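Local coordinates for threonine--tRNA ligase catalytic subunit (Aeropyrum pernix, PDB 3A32), which probably catalyses the ATP-dependent attachment of threonine to its cognate tRNA, working as a homodimeric, zinc-binding class II synthetase that lacks an editing domain of its own, at residues M332-T335 with Q340-V343. Residues are numbered along the deposited sequence; the frame is centred on the assembly and turned at random.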
ATOM      1  N   MET A 332     -15.140  14.484  -1.982  1.00  7.86           N
ATOM      2  CA  MET A 332     -14.308  13.603  -1.164  1.00  8.17           C
ATOM      3  C   MET A 332     -13.957  14.265   0.170  1.00  8.38           C
ATOM      4  O   MET A 332     -13.754  15.513   0.217  1.00  7.84           O
ATOM      5  CB  MET A 332     -12.981  13.299  -1.895  1.00  7.78           C
ATOM      6  CG  MET A 332     -13.138  12.605  -3.283  1.00  9.71           C
ATOM      7  SD  MET A 332     -14.065  11.060  -3.135  1.00 14.64           S
ATOM      8  CE  MET A 332     -12.837  10.029  -2.278  1.00  9.42           C
ATOM      9  N   PRO A 333     -13.806  13.437   1.236  1.00  7.93           N
ATOM     10  CA  PRO A 333     -13.267  13.965   2.498  1.00  7.24           C
ATOM     11  C   PRO A 333     -11.829  14.444   2.273  1.00  7.05           C
ATOM     12  O   PRO A 333     -11.138  13.875   1.414  1.00  6.84           O
ATOM     13  CB  PRO A 333     -13.265  12.757   3.450  1.00  7.72           C
ATOM     14  CG  PRO A 333     -13.594  11.538   2.608  1.00  8.43           C
ATOM     15  CD  PRO A 333     -14.057  11.974   1.262  1.00  8.10           C
ATOM     16  N   PHE A 334     -11.385  15.454   3.042  1.00  5.12           N
ATOM     17  CA  PHE A 334     -10.109  16.104   2.834  1.00  4.64           C
ATOM     18  C   PHE A 334      -8.943  15.128   2.602  1.00  5.51           C
ATOM     19  O   PHE A 334      -8.125  15.354   1.709  1.00  4.07           O
ATOM     20  CB  PHE A 334      -9.787  17.070   3.982  1.00  3.87           C
ATOM     21  CG  PHE A 334      -8.459  17.752   3.857  1.00  2.46           C
ATOM     22  CD1 PHE A 334      -8.355  18.996   3.240  1.00  2.02           C
ATOM     23  CD2 PHE A 334      -7.321  17.189   4.430  1.00  2.40           C
ATOM     24  CE1 PHE A 334      -7.119  19.666   3.154  1.00  4.66           C
ATOM     25  CE2 PHE A 334      -6.086  17.832   4.340  1.00  5.10           C
ATOM     26  CZ  PHE A 334      -5.979  19.083   3.693  1.00  4.11           C
ATOM     27  N   THR A 335      -8.862  14.068   3.421  1.00  5.48           N
ATOM     28  CA  THR A 335      -7.709  13.174   3.373  1.00  7.14           C
ATOM     29  C   THR A 335      -7.608  12.390   2.026  1.00  6.51           C
ATOM     30  O   THR A 335      -6.513  12.017   1.573  1.00  6.48           O
ATOM     31  CB  THR A 335      -7.669  12.232   4.622  1.00  8.24           C
ATOM     32  OG1 THR A 335      -7.503  13.028   5.823  1.00 10.66           O
ATOM     33  CG2 THR A 335      -6.483  11.312   4.562  1.00 10.51           C
ATOM     34  N   GLN A 340      -6.285  18.759  -2.614  1.00  5.80           N
ATOM     35  CA  GLN A 340      -6.582  19.171  -1.255  1.00  5.20           C
ATOM     36  C   GLN A 340      -6.746  20.681  -1.080  1.00  5.33           C
ATOM     37  O   GLN A 340      -7.695  21.136  -0.433  1.00  4.76           O
ATOM     38  CB  GLN A 340      -5.514  18.603  -0.311  1.00  6.08           C
ATOM     39  CG  GLN A 340      -5.662  17.049  -0.190  1.00  6.17           C
ATOM     40  CD  GLN A 340      -4.677  16.438   0.720  1.00  6.47           C
ATOM     41  OE1 GLN A 340      -3.469  16.546   0.510  1.00  6.73           O
ATOM     42  NE2 GLN A 340      -5.171  15.743   1.743  1.00  7.70           N
ATOM     43  N   PHE A 341      -5.826  21.462  -1.646  1.00  5.25           N
ATOM     44  CA  PHE A 341      -5.915  22.931  -1.614  1.00  5.15           C
ATOM     45  C   PHE A 341      -5.872  23.386  -3.035  1.00  6.23           C
ATOM     46  O   PHE A 341      -4.894  23.078  -3.726  1.00  5.69           O
ATOM     47  CB  PHE A 341      -4.718  23.569  -0.877  1.00  4.26           C
ATOM     48  CG  PHE A 341      -4.784  23.425   0.615  1.00  3.39           C
ATOM     49  CD1 PHE A 341      -5.565  24.304   1.378  1.00  2.00           C
ATOM     50  CD2 PHE A 341      -4.112  22.383   1.256  1.00  2.00           C
ATOM     51  CE1 PHE A 341      -5.651  24.160   2.765  1.00  3.04           C
ATOM     52  CE2 PHE A 341      -4.191  22.223   2.648  1.00  2.26           C
ATOM     53  CZ  PHE A 341      -4.933  23.126   3.417  1.00  3.50           C
ATOM     54  N   ALA A 342      -6.901  24.124  -3.487  1.00  5.96           N
ATOM     55  CA  ALA A 342      -6.775  24.837  -4.757  1.00  6.29           C
ATOM     56  C   ALA A 342      -6.437  26.292  -4.396  1.00  7.12           C
ATOM     57  O   ALA A 342      -7.171  26.915  -3.603  1.00  9.30           O
ATOM     58  CB  ALA A 342      -8.046  24.763  -5.580  1.00  6.09           C
ATOM     59  N   VAL A 343      -5.333  26.797  -4.924  1.00  6.22           N
ATOM     60  CA  VAL A 343      -4.859  28.152  -4.655  1.00  7.98           C
ATOM     61  C   VAL A 343      -5.126  28.978  -5.913  1.00  8.19           C
ATOM     62  O   VAL A 343      -4.557  28.701  -6.983  1.00  8.45           O
ATOM     63  CB  VAL A 343      -3.329  28.176  -4.287  1.00  8.42           C
ATOM     64  CG1 VAL A 343      -2.839  29.593  -4.057  1.00  8.82           C
ATOM     65  CG2 VAL A 343      -3.014  27.293  -3.011  1.00  8.13           C
TER
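Phe334 meets both Gln340 and Phe341 where the chain passes from the class II catalytic core into the α/β anticodon-binding domain, a worked example of how a linker is tied to the start of a domain's first strand and the residue just before it. Strand 341-347 lies inside the mixed sheet of that domain, between strands 399-403 and 373-380. The tight part of the contact is Gln340 against the ring and carbonyl of Phe334. The Gln340 amide lies over one face of the Phe334 ring, its plane only 30° from that of the ring, with NE2 3.5 Å from CE2 of Phe334. Phe341 completes it at the ring edge: the edge of Phe334 is turned toward the face of Phe341 in an offset edge-to-face pair with centroids 5.7 Å apart. CZ of Phe334 comes within 3.8 Å of CE2 of Phe341. The ring gets there because chi1 of Phe334 (178°) sets CG opposite the backbone N. Helix 435-457 adds Ala446 and Leu449 around Phe334, and Phe372 touches both phenylalanines. Looser packing marks the side of Thr335, whose CB turns away from segment 340-343 and whose CA lies 4.0 Å from NE2 of Gln340; this side is buried too. Both ends of the Gln340 amide are used, since its OE1 accepts a hydrogen bond from the backbone N of Arg373. A leucine here would probably leave the carbonyl of Phe334 and that Arg373 N-H without their side-chain partner in a buried place. The bond to the linker is nearly straight at 166°: NE2 of Gln340 reaches O of Phe334 at 3.0 Å, approaching from above the carbonyl plane.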